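Local coordinates for MAGE domain-containing protein (Xenopus laevis, PDB 7DG2) that pairs with Nse1 to shape the Nse4 subunit within the Smc5/6 complex, as its MAGE-family subunit Nse3, at the interface of chains A and B. Coordinates in Å, arbitrary orientation; residue numbers count along the deposited sequence, not the author numbering. Chains: chain A, MAGE domain-containing protein; chain B, Non-structural maintenance of chromosomes element 4.

Contact 1: the interface of chains A and B. Residues chain A 103, 185, 188-189, 192; chain B 57, 61.
Helix 183-193 of the MAGE-family chain forms one wall of a docking site for B:Tyr61, which follows helix 50-59 of Nse4. The tyrosine ring lies flat against this helix. CB of A:Phe189 sits over the centre of its face, 3.8 Å from the ring centroid, a CH-pi contact. The phenyl ring of A:Phe189 stands nearly upright on the tyrosine ring, with planes 85° apart, and takes CE1 of B:Tyr61 at its own edge. From helix 94-111, the methyl CE of A:Met103 comes from the same side of the tyrosine ring but past its CG end, within 3.5 Å of CB of B:Tyr61. The A:Met103 chain bends at chi2 (65°) and again at chi3 to put the methyl there.

A small polar group closes the far end of the ring. The phenol OH of B:Tyr61 donates to the carboxylate OE2 of B:Glu57 at 3.0 Å, nearly in line with the C-O bond. A:Lys192 stretches out from CG onward and meets the glutamate tip to tip. Its ammonium NZ makes a salt bridge and hydrogen bond to OE2 of B:Glu57 at 2.9 Å. One oxygen thus takes two donors, one from each chain, which should hold both the carboxylate and the phenol in place. The lysine comes in on the syn side of OE2, 30° out of the carboxylate plane.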
loop_
_atom_site.group_PDB
_atom_site.type_symbol
_atom_site.label_atom_id
_atom_site.label_comp_id
_atom_site.label_asym_id
_atom_site.label_seq_id
_atom_site.Cartn_x
_atom_site.Cartn_y
_atom_site.Cartn_z
ATOM N N MET A 103 -6.039 -16.576 -6.596
ATOM C CA MET A 103 -6.753 -16.845 -7.840
ATOM C C MET A 103 -6.687 -18.325 -8.208
ATOM O O MET A 103 -7.654 -18.891 -8.734
ATOM C CB MET A 103 -6.175 -15.990 -8.966
ATOM C CG MET A 103 -6.738 -16.320 -10.343
ATOM S SD MET A 103 -8.498 -15.955 -10.494
ATOM C CE MET A 103 -8.441 -14.389 -11.391
ATOM N N LYS A 185 -15.084 -14.053 -14.873
ATOM C CA LYS A 185 -13.706 -13.573 -14.888
ATOM C C LYS A 185 -12.726 -14.679 -14.507
ATOM O O LYS A 185 -11.665 -14.808 -15.122
ATOM C CB LYS A 185 -13.552 -12.379 -13.938
ATOM C CG LYS A 185 -14.218 -11.098 -14.406
ATOM C CD LYS A 185 -13.475 -10.474 -15.576
ATOM C CE LYS A 185 -13.964 -9.040 -15.824
ATOM N NZ LYS A 185 -13.448 -8.468 -17.098
ATOM N N GLU A 188 -12.345 -16.971 -17.323
ATOM C CA GLU A 188 -11.500 -16.373 -18.348
ATOM C C GLU A 188 -10.025 -16.503 -17.998
ATOM O O GLU A 188 -9.192 -16.723 -18.882
ATOM C CB GLU A 188 -11.894 -14.909 -18.556
ATOM C CG GLU A 188 -13.212 -14.774 -19.290
ATOM C CD GLU A 188 -13.757 -13.355 -19.346
ATOM O OE1 GLU A 188 -13.120 -12.418 -18.818
ATOM O OE2 GLU A 188 -14.845 -13.188 -19.934
ATOM N N PHE A 189 -9.684 -16.375 -16.713
ATOM C CA PHE A 189 -8.314 -16.593 -16.274
ATOM C C PHE A 189 -7.893 -18.040 -16.487
ATOM O O PHE A 189 -6.830 -18.314 -17.051
ATOM C CB PHE A 189 -8.182 -16.206 -14.798
ATOM C CG PHE A 189 -6.873 -16.598 -14.186
ATOM C CD1 PHE A 189 -5.775 -15.754 -14.272
ATOM C CD2 PHE A 189 -6.739 -17.809 -13.517
ATOM C CE1 PHE A 189 -4.562 -16.114 -13.704
ATOM C CE2 PHE A 189 -5.532 -18.176 -12.956
ATOM C CZ PHE A 189 -4.442 -17.326 -13.048
ATOM N N LYS A 192 -7.375 -18.703 -20.127
ATOM C CA LYS A 192 -6.142 -18.095 -20.622
ATOM C C LYS A 192 -4.914 -18.914 -20.237
ATOM O O LYS A 192 -4.025 -19.156 -21.065
ATOM C CB LYS A 192 -6.020 -16.664 -20.097
ATOM C CG LYS A 192 -4.817 -15.908 -20.656
ATOM C CD LYS A 192 -4.900 -14.428 -20.316
ATOM C CE LYS A 192 -3.762 -13.651 -20.952
ATOM N NZ LYS A 192 -3.915 -12.194 -20.695
ATOM N N GLU B 57 -0.984 -10.936 -13.537
ATOM C CA GLU B 57 -2.054 -11.366 -14.432
ATOM C C GLU B 57 -3.384 -11.406 -13.688
ATOM O O GLU B 57 -4.383 -10.848 -14.145
ATOM C CB GLU B 57 -1.711 -12.732 -15.031
ATOM C CG GLU B 57 -2.770 -13.308 -15.975
ATOM C CD GLU B 57 -2.983 -12.464 -17.223
ATOM O OE1 GLU B 57 -2.034 -11.771 -17.647
ATOM O OE2 GLU B 57 -4.104 -12.499 -17.781
ATOM N N TYR B 61 -8.250 -9.354 -13.248
ATOM C CA TYR B 61 -9.548 -9.997 -13.116
ATOM C C TYR B 61 -10.275 -9.594 -11.845
ATOM O O TYR B 61 -11.410 -10.032 -11.635
ATOM C CB TYR B 61 -9.385 -11.518 -13.148
ATOM C CG TYR B 61 -8.728 -12.018 -14.408
ATOM C CD1 TYR B 61 -7.349 -12.003 -14.547
ATOM C CD2 TYR B 61 -9.485 -12.504 -15.457
ATOM C CE1 TYR B 61 -6.739 -12.449 -15.709
ATOM C CE2 TYR B 61 -8.879 -12.963 -16.620
ATOM C CZ TYR B 61 -7.516 -12.940 -16.734
ATOM O OH TYR B 61 -6.920 -13.383 -17.900
#

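Contact 2: the interface of chains A and B. Residues chain A 100, 104, 189, 193; chain B 12, 16, 19, 54, 57-58.
The backbone carbonyl O of A:Gly100 faces a methyl, CD2 of B:Leu54, at 4.0 Å, and no polar bond joins the two chains here. The patch is held by apolar packing. B:Leu54 points both of its methyls at chain A. Its CG is anti to the backbone N (chi1 -168°), which sends the branch toward the partner. CD2 meets CG2 of A:Val104 at 3.8 Å, and the two side chains run at about a right angle. CD1 comes to the edge of the A:Phe189 ring, in its plane, 3.9 Å from CZ. CG1 of A:Ile193, from the same chain as that ring, lies over one of its faces, toward the rim.

A:Val104 also receives B:Leu16. The two point at each other tip to tip, with CG2 of the valine 3.8 Å from CD1 of the leucine. The second leucine methyl, CD2, packs on CG2 of A:Ile193 at 3.8 Å. B:Leu16 therefore touches A:Val104 with CD1 and A:Ile193 with CD2. Within Nse4, its CD1 also lies over a face of the B:Phe12 ring, toward the rim. B:Phe12 adds a looser touch of its own, CE2 to CG1 of A:Val104 at 4.1 Å.

A:Ile193 also meets an aromatic ring of Nse4, B:Phe19. CG1 is anti to the carbonyl carbon (chi1 -68°), and it carries CD1 out onto the face of B:Phe19. The methyl sits toward the rim, 3.7 Å from CG of B:Phe19, and makes a CH-pi contact. A:Ile193 thus touches B:Leu16 and B:Phe19, both from helix 9-20. In the fold, helices 94-111 and 183-193 of chain A supply one side of the patch, and helices 9-20 and 50-59 of Nse4 supply the other.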
loop_
_atom_site.group_PDB
_atom_site.type_symbol
_atom_site.label_atom_id
_atom_site.label_comp_id
_atom_site.label_asym_id
_atom_site.label_seq_id
_atom_site.Cartn_x
_atom_site.Cartn_y
_atom_site.Cartn_z
ATOM N N GLY A 100 -2.081 -13.897 -6.827
ATOM C CA GLY A 100 -1.824 -15.045 -7.681
ATOM C C GLY A 100 -2.215 -16.346 -7.001
ATOM O O GLY A 100 -2.894 -17.192 -7.591
ATOM N N VAL A 104 -5.554 -18.962 -7.937
ATOM C CA VAL A 104 -5.421 -20.391 -8.206
ATOM C C VAL A 104 -6.399 -21.182 -7.344
ATOM O O VAL A 104 -7.039 -22.132 -7.814
ATOM C CB VAL A 104 -3.963 -20.823 -7.971
ATOM C CG1 VAL A 104 -3.844 -22.337 -7.967
ATOM C CG2 VAL A 104 -3.066 -20.215 -9.029
ATOM N N PHE A 189 -9.684 -16.375 -16.713
ATOM C CA PHE A 189 -8.314 -16.593 -16.274
ATOM C C PHE A 189 -7.893 -18.040 -16.487
ATOM O O PHE A 189 -6.830 -18.314 -17.051
ATOM C CB PHE A 189 -8.182 -16.206 -14.798
ATOM C CG PHE A 189 -6.873 -16.598 -14.186
ATOM C CD1 PHE A 189 -5.775 -15.754 -14.272
ATOM C CD2 PHE A 189 -6.739 -17.809 -13.517
ATOM C CE1 PHE A 189 -4.562 -16.114 -13.704
ATOM C CE2 PHE A 189 -5.532 -18.176 -12.956
ATOM C CZ PHE A 189 -4.442 -17.326 -13.048
ATOM N N ILE A 193 -4.830 -19.330 -18.972
ATOM C CA ILE A 193 -3.690 -20.122 -18.520
ATOM C C ILE A 193 -3.554 -21.396 -19.344
ATOM O O ILE A 193 -2.444 -21.814 -19.693
ATOM C CB ILE A 193 -3.835 -20.434 -17.018
ATOM C CG1 ILE A 193 -3.679 -19.145 -16.205
ATOM C CG2 ILE A 193 -2.833 -21.488 -16.580
ATOM C CD1 ILE A 193 -2.309 -18.501 -16.351
ATOM N N PHE B 12 -3.953 -28.195 -15.063
ATOM C CA PHE B 12 -3.965 -26.801 -14.631
ATOM C C PHE B 12 -2.635 -26.398 -14.007
ATOM O O PHE B 12 -2.065 -25.365 -14.367
ATOM C CB PHE B 12 -5.119 -26.584 -13.655
ATOM C CG PHE B 12 -5.309 -25.151 -13.214
ATOM C CD1 PHE B 12 -5.385 -24.122 -14.138
ATOM C CD2 PHE B 12 -5.491 -24.855 -11.870
ATOM C CE1 PHE B 12 -5.592 -22.810 -13.726
ATOM C CE2 PHE B 12 -5.700 -23.549 -11.445
ATOM C CZ PHE B 12 -5.747 -22.521 -12.379
ATOM N N LEU B 16 0.052 -23.599 -15.242
ATOM C CA LEU B 16 0.460 -22.488 -14.384
ATOM C C LEU B 16 1.978 -22.393 -14.310
ATOM O O LEU B 16 2.549 -21.302 -14.414
ATOM C CB LEU B 16 -0.135 -22.644 -12.980
ATOM C CG LEU B 16 -1.638 -22.390 -12.832
ATOM C CD1 LEU B 16 -2.180 -22.958 -11.503
ATOM C CD2 LEU B 16 -1.914 -20.901 -12.919
ATOM N N PHE B 19 3.340 -20.854 -17.411
ATOM C CA PHE B 19 3.083 -19.418 -17.417
ATOM C C PHE B 19 4.011 -18.701 -16.444
ATOM O O PHE B 19 4.462 -17.579 -16.708
ATOM C CB PHE B 19 1.609 -19.165 -17.076
ATOM C CG PHE B 19 1.178 -17.728 -17.214
ATOM C CD1 PHE B 19 0.744 -17.230 -18.435
ATOM C CD2 PHE B 19 1.193 -16.879 -16.119
ATOM C CE1 PHE B 19 0.345 -15.906 -18.562
ATOM C CE2 PHE B 19 0.795 -15.554 -16.239
ATOM C CZ PHE B 19 0.369 -15.068 -17.464
ATOM N N LEU B 54 2.366 -14.269 -11.870
ATOM C CA LEU B 54 1.004 -14.785 -11.825
ATOM C C LEU B 54 0.054 -13.776 -11.197
ATOM O O LEU B 54 -1.051 -13.550 -11.703
ATOM C CB LEU B 54 0.988 -16.109 -11.053
ATOM C CG LEU B 54 -0.285 -16.952 -11.135
ATOM C CD1 LEU B 54 -0.553 -17.315 -12.583
ATOM C CD2 LEU B 54 -0.145 -18.215 -10.292
ATOM N N GLU B 57 -0.984 -10.936 -13.537
ATOM C CA GLU B 57 -2.054 -11.366 -14.432
ATOM C C GLU B 57 -3.384 -11.406 -13.688
ATOM O O GLU B 57 -4.383 -10.848 -14.145
ATOM C CB GLU B 57 -1.711 -12.732 -15.031
ATOM C CG GLU B 57 -2.770 -13.308 -15.975
ATOM C CD GLU B 57 -2.983 -12.464 -17.223
ATOM O OE1 GLU B 57 -2.034 -11.771 -17.647
ATOM O OE2 GLU B 57 -4.104 -12.499 -17.781
ATOM N N ALA B 58 -3.393 -12.015 -12.500
ATOM C CA ALA B 58 -4.635 -12.177 -11.746
ATOM C C ALA B 58 -5.293 -10.845 -11.379
ATOM O O ALA B 58 -6.523 -10.770 -11.315
ATOM C CB ALA B 58 -4.347 -13.001 -10.488
#

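The C-alpha centres of contact 1 and contact 2 lie about 7 Å apart, and both contain A:Phe189 and B:Glu57. They form one continuous surface. Helices 94-111 and 183-193 of chain A and helix 50-59 of Nse4 serve both. Contact 1 adds the residue that follows helix 50-59 and carries the charged pair. Contact 2 adds helix 9-20 and is apolar. Two separate helices of Nse4 are thus gathered on the same pair of chain A helices. This fits the idea that the Nse1-Nse3 dimer shapes Nse4, although these contacts show only the Nse3 side.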